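Local coordinates for protein peptide methionine sulfoxide reductase MsrA (Treponema denticola ATCC 35405, PDB 5FA9) that probably repairs oxidised proteins by reducing both S- and R-methionine sulfoxide back to methionine, as a fusion of MsrA and MsrB, at residues B[112-116]-B[313-317]; B[191-195]-B[286-290]; B[216-220]-B[241-245]. The protein carries 2 engineered substitutions. The contacts are given in a common frame with arbitrary orientation. Numbering follows the deposited sequence.

Interaction 1 (B[112-116]-B[313-317])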
ATOM      1  N   LYS B 112      25.514   1.727   2.266  1.00 39.18           N
ATOM      2  CA  LYS B 112      26.813   1.351   2.810  1.00 38.77           C
ATOM      3  C   LYS B 112      27.303   0.066   2.154  1.00 37.37           C
ATOM      4  O   LYS B 112      28.494  -0.096   1.890  1.00 41.70           O
ATOM      5  CB  LYS B 112      26.734   1.174   4.329  1.00 37.58           C
ATOM      6  CG  LYS B 112      26.397   2.446   5.089  1.00 44.40           C
ATOM      7  CD  LYS B 112      26.238   2.170   6.576  1.00 43.98           C
ATOM      8  CE  LYS B 112      25.744   3.400   7.319  1.00 53.68           C
ATOM      9  NZ  LYS B 112      25.237   3.061   8.679  1.00 52.28           N
ATOM     10  N   PHE B 113      26.369  -0.847   1.903  1.00 39.74           N
ATOM     11  CA  PHE B 113      26.661  -2.092   1.203  1.00 37.48           C
ATOM     12  C   PHE B 113      27.188  -1.825  -0.204  1.00 37.02           C
ATOM     13  O   PHE B 113      28.162  -2.437  -0.639  1.00 41.30           O
ATOM     14  CB  PHE B 113      25.408  -2.970   1.144  1.00 41.45           C
ATOM     15  CG  PHE B 113      25.564  -4.200   0.296  1.00 34.40           C
ATOM     16  CD1 PHE B 113      26.244  -5.308   0.774  1.00 39.22           C
ATOM     17  CD2 PHE B 113      25.021  -4.251  -0.978  1.00 42.92           C
ATOM     18  CE1 PHE B 113      26.385  -6.441  -0.005  1.00 43.67           C
ATOM     19  CE2 PHE B 113      25.160  -5.382  -1.762  1.00 42.72           C
ATOM     20  CZ  PHE B 113      25.843  -6.478  -1.275  1.00 40.38           C
ATOM     21  N   MET B 114      26.536  -0.905  -0.909  1.00 39.13           N
ATOM     22  CA  MET B 114      26.910  -0.573  -2.279  1.00 41.20           C
ATOM     23  C   MET B 114      28.243   0.168  -2.354  1.00 43.70           C
ATOM     24  O   MET B 114      28.949   0.085  -3.360  1.00 44.68           O
ATOM     25  CB  MET B 114      25.814   0.265  -2.940  1.00 39.66           C
ATOM     26  CG  MET B 114      24.533  -0.501  -3.223  1.00 42.65           C
ATOM     27  SD  MET B 114      24.808  -1.943  -4.269  1.00 46.02           S
ATOM     28  CE  MET B 114      25.518  -1.175  -5.723  1.00 38.71           C
ATOM     29  N   GLN B 115      28.576   0.895  -1.292  1.00 48.90           N
ATOM     30  CA  GLN B 115      29.814   1.670  -1.242  1.00 48.61           C
ATOM     31  C   GLN B 115      31.046   0.778  -1.381  1.00 55.10           C
ATOM     32  O   GLN B 115      32.075   1.201  -1.910  1.00 60.45           O
ATOM     33  CB  GLN B 115      29.887   2.472   0.060  1.00 44.11           C
ATOM     34  CG  GLN B 115      31.094   3.394   0.162  1.00 42.09           C
ATOM     35  CD  GLN B 115      31.130   4.435  -0.943  1.00 45.62           C
ATOM     36  OE1 GLN B 115      30.453   5.460  -0.869  1.00 46.50           O
ATOM     37  NE2 GLN B 115      31.926   4.177  -1.974  1.00 43.18           N
ATOM     38  N   LYS B 116      30.930  -0.459  -0.909  1.00 52.97           N
ATOM     39  CA  LYS B 116      32.025  -1.421  -0.972  1.00 55.24           C
ATOM     40  C   LYS B 116      32.371  -1.827  -2.405  1.00 53.22           C
ATOM     41  O   LYS B 116      33.394  -2.468  -2.643  1.00 65.19           O
ATOM     42  CB  LYS B 116      31.679  -2.664  -0.149  1.00 54.46           C
ATOM     43  CG  LYS B 116      31.365  -2.366   1.310  1.00 63.00           C
ATOM     44  CD  LYS B 116      31.512  -3.605   2.180  1.00 70.81           C
ATOM     45  CE  LYS B 116      31.316  -3.269   3.650  1.00 74.63           C
ATOM     46  NZ  LYS B 116      31.080  -4.487   4.474  1.00 78.57           N
ATOM     47  N   PRO B 313      19.091  -7.229   6.133  1.00 32.08           N
ATOM     48  CA  PRO B 313      18.649  -5.956   5.547  1.00 33.49           C
ATOM     49  C   PRO B 313      19.208  -4.738   6.281  1.00 38.95           C
ATOM     50  O   PRO B 313      19.375  -3.679   5.676  1.00 38.80           O
ATOM     51  CB  PRO B 313      17.122  -6.015   5.679  1.00 32.41           C
ATOM     52  CG  PRO B 313      16.858  -7.040   6.728  1.00 37.13           C
ATOM     53  CD  PRO B 313      17.955  -8.045   6.591  1.00 30.64           C
ATOM     54  N   THR B 314      19.490  -4.894   7.570  1.00 37.10           N
ATOM     55  CA  THR B 314      20.066  -3.817   8.365  1.00 40.48           C
ATOM     56  C   THR B 314      21.424  -4.230   8.922  1.00 39.97           C
ATOM     57  O   THR B 314      21.882  -3.694   9.932  1.00 42.72           O
ATOM     58  CB  THR B 314      19.141  -3.410   9.528  1.00 45.88           C
ATOM     59  OG1 THR B 314      18.890  -4.548  10.363  1.00 38.52           O
ATOM     60  CG2 THR B 314      17.820  -2.875   8.997  1.00 32.70           C
ATOM     61  N   GLY B 315      22.064  -5.181   8.251  1.00 38.94           N
ATOM     62  CA  GLY B 315      23.368  -5.671   8.658  1.00 47.86           C
ATOM     63  C   GLY B 315      24.479  -4.640   8.609  1.00 45.63           C
ATOM     64  O   GLY B 315      24.348  -3.588   7.984  1.00 41.85           O
ATOM     65  N   ASN B 316      25.580  -4.950   9.286  1.00 52.45           N
ATOM     66  CA  ASN B 316      26.737  -4.065   9.335  1.00 51.20           C
ATOM     67  C   ASN B 316      27.561  -4.136   8.055  1.00 43.50           C
ATOM     68  O   ASN B 316      28.008  -5.211   7.655  1.00 43.48           O
ATOM     69  CB  ASN B 316      27.613  -4.410  10.540  1.00 38.76           C
ATOM     70  CG  ASN B 316      26.945  -4.079  11.859  1.00 43.59           C
ATOM     71  OD1 ASN B 316      26.684  -4.964  12.674  1.00 42.92           O
ATOM     72  ND2 ASN B 316      26.666  -2.798  12.076  1.00 43.29           N
ATOM     73  N   PHE B 317      27.761  -2.989   7.415  1.00 46.62           N
ATOM     74  CA  PHE B 317      28.564  -2.926   6.200  1.00 54.62           C
ATOM     75  C   PHE B 317      29.530  -1.747   6.244  1.00 58.83           C
ATOM     76  O   PHE B 317      29.193  -0.640   5.825  1.00 56.50           O
ATOM     77  CB  PHE B 317      27.667  -2.828   4.963  1.00 46.78           C
ATOM     78  CG  PHE B 317      26.680  -3.956   4.837  1.00 47.72           C
ATOM     79  CD1 PHE B 317      27.110  -5.244   4.564  1.00 43.52           C
ATOM     80  CD2 PHE B 317      25.322  -3.726   4.987  1.00 45.47           C
ATOM     81  CE1 PHE B 317      26.204  -6.284   4.447  1.00 43.48           C
ATOM     82  CE2 PHE B 317      24.411  -4.761   4.872  1.00 41.93           C
ATOM     83  CZ  PHE B 317      24.853  -6.041   4.602  1.00 37.87           C
TER
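The segment 313-317 follows helix 308-311 and runs to the last modelled residue. It carries the end of the modelled chain back onto helix 104-115. Pro313 and Thr314 do not reach the segment 112-116. They touch the same helix further back, Pro313 at Glu106 and Thr314 at Lys105, Glu106 and Ser109. Gly315 also stays clear of 112-116, but it lies beside the ring of Phe317. A CB on Gly315 would come within 3.5 Å of Phe317 CZ. The CA-to-CB bond of Asn316 points away, and its main chain passes the end of Lys116, with Asn316 O 4.5 Å from Lys116 NZ. The helix met here is the connection of a beta-alpha-beta crossover: it leads from strand 95-98 to its parallel neighbour 125-128 in the mixed sheet of the MsrA part. The C-terminal tail, which comes from the loop after helix 308-311, lies against this helix. Phe317 supplies about half of the buried area. Its ring makes a T-shaped stack with Phe113. The edge of Phe113 points at the face of Phe317, with centroids 5.2 Å apart and planes at 69°. A CH-pi contact adds to this: Phe113 CB sits 4.1 Å from the centroid of the Phe317 ring, over its face. The side chains of Phe113 and Phe317 both also touch Leu308 of helix 308-311. Two lysines, four residues apart, also touch Phe317. Lys112 CB lies 3.4 Å from Phe317 O, while the amino end of Lys112 leads away. Lys116 NZ lies near the plane of the Phe317 ring and 3.4 Å from Phe317 CA.

Interaction 2 (B[191-195]-B[286-290])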
ATOM      1  N   LYS B 191      10.250 -34.651  -9.854  1.00 51.45           N
ATOM      2  CA  LYS B 191       9.165 -34.014  -9.103  1.00 45.25           C
ATOM      3  C   LYS B 191       8.735 -34.800  -7.866  1.00 44.33           C
ATOM      4  O   LYS B 191       7.585 -34.702  -7.435  1.00 52.21           O
ATOM      5  CB  LYS B 191       7.944 -33.795 -10.002  1.00 45.84           C
ATOM      6  CG  LYS B 191       8.233 -33.100 -11.318  1.00 50.58           C
ATOM      7  CD  LYS B 191       6.942 -32.850 -12.081  1.00 52.28           C
ATOM      8  CE  LYS B 191       7.188 -32.733 -13.575  1.00 68.04           C
ATOM      9  NZ  LYS B 191       5.927 -32.903 -14.349  1.00 76.56           N
ATOM     10  N   ALA B 192       9.650 -35.575  -7.294  1.00 37.01           N
ATOM     11  CA  ALA B 192       9.336 -36.346  -6.097  1.00 34.08           C
ATOM     12  C   ALA B 192       9.203 -35.434  -4.883  1.00 47.29           C
ATOM     13  O   ALA B 192       9.541 -34.251  -4.942  1.00 53.40           O
ATOM     14  CB  ALA B 192      10.394 -37.406  -5.849  1.00 41.00           C
ATOM     15  N   THR B 193       8.710 -35.993  -3.784  1.00 42.97           N
ATOM     16  CA  THR B 193       8.556 -35.240  -2.547  1.00 46.19           C
ATOM     17  C   THR B 193       9.136 -36.013  -1.371  1.00 55.09           C
ATOM     18  O   THR B 193       8.684 -37.115  -1.060  1.00 53.21           O
ATOM     19  CB  THR B 193       7.077 -34.912  -2.262  1.00 46.73           C
ATOM     20  OG1 THR B 193       6.572 -34.041  -3.281  1.00 45.97           O
ATOM     21  CG2 THR B 193       6.931 -34.235  -0.907  1.00 50.62           C
ATOM     22  N   GLU B 194      10.142 -35.431  -0.727  1.00 47.95           N
ATOM     23  CA  GLU B 194      10.768 -36.047   0.435  1.00 43.41           C
ATOM     24  C   GLU B 194       9.741 -36.209   1.552  1.00 47.32           C
ATOM     25  O   GLU B 194       8.811 -35.410   1.665  1.00 54.19           O
ATOM     26  CB  GLU B 194      11.954 -35.204   0.911  1.00 51.08           C
ATOM     27  CG  GLU B 194      11.556 -33.861   1.507  1.00 54.83           C
ATOM     28  CD  GLU B 194      12.744 -32.962   1.793  1.00 57.46           C
ATOM     29  OE1 GLU B 194      13.847 -33.247   1.280  1.00 54.10           O
ATOM     30  OE2 GLU B 194      12.573 -31.965   2.525  1.00 50.06           O
ATOM     31  N   ARG B 195       9.904 -37.243   2.370  1.00 43.42           N
ATOM     32  CA  ARG B 195       8.971 -37.472   3.465  1.00 56.44           C
ATOM     33  C   ARG B 195       9.163 -36.397   4.528  1.00 58.98           C
ATOM     34  O   ARG B 195      10.283 -35.941   4.757  1.00 61.30           O
ATOM     35  CB  ARG B 195       9.143 -38.871   4.067  1.00 57.96           C
ATOM     36  CG  ARG B 195       9.700 -39.905   3.101  1.00 66.40           C
ATOM     37  CD  ARG B 195       9.783 -41.287   3.733  1.00 74.85           C
ATOM     38  NE  ARG B 195      10.190 -41.258   5.135  1.00 89.03           N
ATOM     39  CZ  ARG B 195       9.385 -41.566   6.147  1.00 95.64           C
ATOM     40  NH1 ARG B 195       8.129 -41.922   5.914  1.00 97.21           N
ATOM     41  NH2 ARG B 195       9.834 -41.517   7.393  1.00 80.85           N
ATOM     42  N   ILE B 286       9.096 -26.172   0.385  1.00 44.20           N
ATOM     43  CA  ILE B 286      10.207 -26.586  -0.464  1.00 44.90           C
ATOM     44  C   ILE B 286      10.951 -27.777   0.128  1.00 41.99           C
ATOM     45  O   ILE B 286      11.259 -27.796   1.319  1.00 42.82           O
ATOM     46  CB  ILE B 286      11.205 -25.428  -0.682  1.00 41.28           C
ATOM     47  CG1 ILE B 286      10.472 -24.171  -1.158  1.00 39.08           C
ATOM     48  CG2 ILE B 286      12.291 -25.828  -1.670  1.00 33.74           C
ATOM     49  CD1 ILE B 286       9.775 -24.337  -2.490  1.00 46.00           C
ATOM     50  N   ASN B 287      11.230 -28.772  -0.707  1.00 46.50           N
ATOM     51  CA  ASN B 287      12.028 -29.917  -0.289  1.00 44.29           C
ATOM     52  C   ASN B 287      13.455 -29.495   0.046  1.00 44.26           C
ATOM     53  O   ASN B 287      14.109 -28.812  -0.743  1.00 41.98           O
ATOM     54  CB  ASN B 287      12.044 -30.992  -1.379  1.00 42.95           C
ATOM     55  CG  ASN B 287      10.657 -31.516  -1.703  1.00 44.41           C
ATOM     56  OD1 ASN B 287      10.118 -32.361  -0.989  1.00 47.67           O
ATOM     57  ND2 ASN B 287      10.077 -31.020  -2.789  1.00 36.31           N
ATOM     58  N   GLY B 288      13.926 -29.895   1.223  1.00 37.08           N
ATOM     59  CA  GLY B 288      15.286 -29.607   1.638  1.00 45.04           C
ATOM     60  C   GLY B 288      16.323 -30.217   0.714  1.00 53.97           C
ATOM     61  O   GLY B 288      17.408 -29.662   0.532  1.00 45.74           O
ATOM     62  N   ALA B 289      15.984 -31.362   0.130  1.00 40.87           N
ATOM     63  CA  ALA B 289      16.876 -32.066  -0.785  1.00 41.83           C
ATOM     64  C   ALA B 289      17.179 -31.242  -2.035  1.00 44.41           C
ATOM     65  O   ALA B 289      18.184 -31.468  -2.709  1.00 44.25           O
ATOM     66  CB  ALA B 289      16.278 -33.410  -1.171  1.00 49.54           C
ATOM     67  N   ALA B 290      16.300 -30.293  -2.342  1.00 38.42           N
ATOM     68  CA  ALA B 290      16.471 -29.440  -3.512  1.00 40.02           C
ATOM     69  C   ALA B 290      17.318 -28.211  -3.195  1.00 50.73           C
ATOM     70  O   ALA B 290      17.647 -27.428  -4.086  1.00 40.88           O
ATOM     71  CB  ALA B 290      15.115 -29.019  -4.058  1.00 36.05           C
TER
HETATM   72  O   HOH W   1       7.502 -31.580  -3.958  1.00 42.74           O
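Direct hydrogen bonds dominate this contact, and Glu194 takes part in all three. Its carboxylate meets the main chain where the short 3-10 segment 288-290 begins. Gly288 N donates to Glu194 OE2 at 2.8 Å, and Ala289 N donates to Glu194 OE1 at 3.1 Å. A buried acidic group thus takes up two neighbouring amide hydrogens. The third bond runs the other way: Glu194 N donates to Asn287 OD1 at 3.1 Å. The CA-to-CB bonds of Glu194 and Asn287 each point toward the other segment, and the two loops are locked by reciprocal side-chain-to-backbone bonds. One water extends the network. It lies 2.7 Å from Thr193 OG1 and accepts from Asn287 ND2 at 2.9 Å. The same ND2 also bonds to Leu268 O of strand 267-272, so the amide of Asn287 joins three parts of the fold. A few van der Waals contacts accompany these bonds. Thr193 CG2 is 3.7 Å from Asn287 OD1, and Glu194 OE1 is 3.5 Å from Ala289 CB. The contact belongs to the MsrB part. It ties the loop after helix 182-190 to the turn between strands 283-286 and 291-295, which belong to different antiparallel sheets. Helix 182-190 packs on Glu194 through Ile183 and on Asn287 through Val187, while Trp232 bonds to Glu194 O.

Interaction 3 (B[216-220]-B[241-245])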
ATOM      1  N   GLY B 216      23.224 -23.741  -8.241  1.00 43.49           N
ATOM      2  CA  GLY B 216      23.946 -22.870  -7.334  1.00 47.14           C
ATOM      3  C   GLY B 216      23.350 -21.478  -7.219  1.00 45.66           C
ATOM      4  O   GLY B 216      23.905 -20.615  -6.541  1.00 51.42           O
ATOM      5  N   LYS B 217      22.230 -21.252  -7.898  1.00 46.81           N
ATOM      6  CA  LYS B 217      21.546 -19.963  -7.843  1.00 47.89           C
ATOM      7  C   LYS B 217      20.700 -19.833  -6.577  1.00 40.92           C
ATOM      8  O   LYS B 217      19.942 -20.743  -6.240  1.00 39.80           O
ATOM      9  CB  LYS B 217      20.672 -19.771  -9.084  1.00 41.83           C
ATOM     10  CG  LYS B 217      19.913 -18.455  -9.119  1.00 44.25           C
ATOM     11  CD  LYS B 217      19.233 -18.248 -10.461  1.00 39.71           C
ATOM     12  CE  LYS B 217      18.203 -17.134 -10.396  1.00 42.97           C
ATOM     13  NZ  LYS B 217      17.494 -16.960 -11.695  1.00 49.66           N
ATOM     14  N   PRO B 218      20.830 -18.699  -5.868  1.00 37.33           N
ATOM     15  CA  PRO B 218      20.057 -18.424  -4.650  1.00 33.93           C
ATOM     16  C   PRO B 218      18.550 -18.455  -4.892  1.00 36.70           C
ATOM     17  O   PRO B 218      18.074 -17.890  -5.877  1.00 34.10           O
ATOM     18  CB  PRO B 218      20.517 -17.017  -4.255  1.00 31.16           C
ATOM     19  CG  PRO B 218      21.880 -16.896  -4.840  1.00 41.02           C
ATOM     20  CD  PRO B 218      21.813 -17.636  -6.142  1.00 40.53           C
ATOM     21  N   LEU B 219      17.815 -19.109  -3.999  1.00 33.89           N
ATOM     22  CA  LEU B 219      16.370 -19.243  -4.150  1.00 32.67           C
ATOM     23  C   LEU B 219      15.609 -18.659  -2.964  1.00 40.52           C
ATOM     24  O   LEU B 219      14.567 -18.027  -3.137  1.00 33.08           O
ATOM     25  CB  LEU B 219      15.989 -20.713  -4.335  1.00 33.72           C
ATOM     26  CG  LEU B 219      16.591 -21.429  -5.543  1.00 36.99           C
ATOM     27  CD1 LEU B 219      16.221 -22.902  -5.526  1.00 40.35           C
ATOM     28  CD2 LEU B 219      16.135 -20.771  -6.835  1.00 32.75           C
ATOM     29  N   PHE B 220      16.128 -18.874  -1.758  1.00 33.44           N
ATOM     30  CA  PHE B 220      15.457 -18.403  -0.553  1.00 34.37           C
ATOM     31  C   PHE B 220      16.437 -17.858   0.481  1.00 34.15           C
ATOM     32  O   PHE B 220      17.611 -18.227   0.499  1.00 33.08           O
ATOM     33  CB  PHE B 220      14.622 -19.528   0.064  1.00 42.92           C
ATOM     34  CG  PHE B 220      13.535 -20.039  -0.837  1.00 44.35           C
ATOM     35  CD1 PHE B 220      12.308 -19.397  -0.898  1.00 31.37           C
ATOM     36  CD2 PHE B 220      13.738 -21.161  -1.624  1.00 39.45           C
ATOM     37  CE1 PHE B 220      11.306 -19.864  -1.728  1.00 36.92           C
ATOM     38  CE2 PHE B 220      12.741 -21.632  -2.456  1.00 41.18           C
ATOM     39  CZ  PHE B 220      11.524 -20.983  -2.508  1.00 49.15           C
ATOM     40  N   THR B 241      12.692 -11.892  -7.361  1.00 38.69           N
ATOM     41  CA  THR B 241      11.583 -12.138  -8.275  1.00 45.74           C
ATOM     42  C   THR B 241      12.035 -12.960  -9.479  1.00 48.17           C
ATOM     43  O   THR B 241      11.219 -13.377 -10.300  1.00 47.68           O
ATOM     44  CB  THR B 241      10.960 -10.822  -8.776  1.00 42.11           C
ATOM     45  OG1 THR B 241      11.954 -10.048  -9.459  1.00 38.78           O
ATOM     46  CG2 THR B 241      10.408 -10.014  -7.611  1.00 34.66           C
ATOM     47  N   GLN B 242      13.340 -13.191  -9.572  1.00 46.41           N
ATOM     48  CA  GLN B 242      13.927 -13.878 -10.715  1.00 36.61           C
ATOM     49  C   GLN B 242      14.341 -15.306 -10.376  1.00 43.82           C
ATOM     50  O   GLN B 242      15.012 -15.970 -11.166  1.00 51.04           O
ATOM     51  CB  GLN B 242      15.137 -13.097 -11.228  1.00 41.32           C
ATOM     52  CG  GLN B 242      14.879 -11.612 -11.411  1.00 39.97           C
ATOM     53  CD  GLN B 242      16.058 -10.891 -12.031  1.00 45.22           C
ATOM     54  OE1 GLN B 242      17.179 -11.399 -12.034  1.00 45.13           O
ATOM     55  NE2 GLN B 242      15.811  -9.697 -12.557  1.00 44.38           N
ATOM     56  N   ALA B 243      13.939 -15.774  -9.200  1.00 34.65           N
ATOM     57  CA  ALA B 243      14.374 -17.076  -8.709  1.00 38.38           C
ATOM     58  C   ALA B 243      13.423 -18.205  -9.093  1.00 43.18           C
ATOM     59  O   ALA B 243      13.862 -19.300  -9.443  1.00 40.31           O
ATOM     60  CB  ALA B 243      14.545 -17.032  -7.197  1.00 32.07           C
ATOM     61  N   LEU B 244      12.122 -17.940  -9.026  1.00 34.80           N
ATOM     62  CA  LEU B 244      11.131 -19.001  -9.183  1.00 43.42           C
ATOM     63  C   LEU B 244      10.221 -18.836 -10.396  1.00 42.05           C
ATOM     64  O   LEU B 244      10.035 -17.734 -10.913  1.00 39.41           O
ATOM     65  CB  LEU B 244      10.265 -19.096  -7.925  1.00 38.09           C
ATOM     66  CG  LEU B 244      10.998 -19.188  -6.587  1.00 28.15           C
ATOM     67  CD1 LEU B 244      10.004 -19.361  -5.452  1.00 35.78           C
ATOM     68  CD2 LEU B 244      12.000 -20.326  -6.604  1.00 40.17           C
ATOM     69  N   GLN B 245       9.662 -19.958 -10.838  1.00 45.42           N
ATOM     70  CA  GLN B 245       8.588 -19.974 -11.823  1.00 38.85           C
ATOM     71  C   GLN B 245       7.445 -20.819 -11.277  1.00 49.57           C
ATOM     72  O   GLN B 245       7.672 -21.779 -10.540  1.00 44.97           O
ATOM     73  CB  GLN B 245       9.069 -20.522 -13.168  1.00 43.07           C
ATOM     74  CG  GLN B 245       9.583 -19.461 -14.129  1.00 56.25           C
ATOM     75  CD  GLN B 245      10.134 -20.054 -15.412  1.00 67.50           C
ATOM     76  OE1 GLN B 245      10.167 -21.273 -15.582  1.00 70.85           O
ATOM     77  NE2 GLN B 245      10.567 -19.191 -16.324  1.00 66.04           N
TER
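A buried lysine makes the one hydrogen bond between these segments. The side chain of Lys217 is fully extended, with all four chi angles near t, and its NZ donates to Gln242 O at 2.7 Å. The charge is balanced from outside, by a salt bridge to Glu165, and Thr263 OG1 is a further partner. The long methylene chain passes Ala243, with Lys217 CE 4.2 Å from Ala243 CA. Ala243 points toward 216-220, and its CB lies 3.9 Å from Pro218 O. The two segments enter strands of different antiparallel sheets in the MsrB part: 218-221 is an outer strand of one sheet and 244-249 of the other. They meet mainly through side chains, with no strand pairing between them. Leu219 and Phe220 both face Tyr210 of strand 208-212, which makes a classic beta bulge. Both residues of the bulge bring their side chains to the other segment. Leu219 CD2 lies 4.1 Å from Ala243 CB and 4.2 Å from Leu244 CD2. Phe220 CZ touches Leu244 CD1 at 3.7 Å, and the Phe220 ring also stacks with Phe235. At the outer side of the contact, Gln242 bonds through OE1 to Leu162 N. Gln242 and Thr241 belong to a pocket that holds a DTT molecule, probably from the crystallisation liquor.

Overall arrangement
Interactions 2 and 3 lie in the MsrB part, with centres about 16 Å apart. They touch directly: Ile286 CG1 packs on Phe220 CZ at 3.6 Å. Interaction 1 stands apart, its centre about 22 Å from that of interaction 3 and about 34 Å from that of interaction 2. Along the chain the three are nested. Interaction 3 falls within the loop closed by interaction 2, and both fall within the loop closed by interaction 1, which sets the C-terminal tail on a helix of the MsrA part. All three lie away from the predicted MsrA active site at the substituted Ser11, where a dithiane-diol is bound. At interaction 3, the nearest atoms of the Gln242 side chain and a bound DTT are about 3 Å apart.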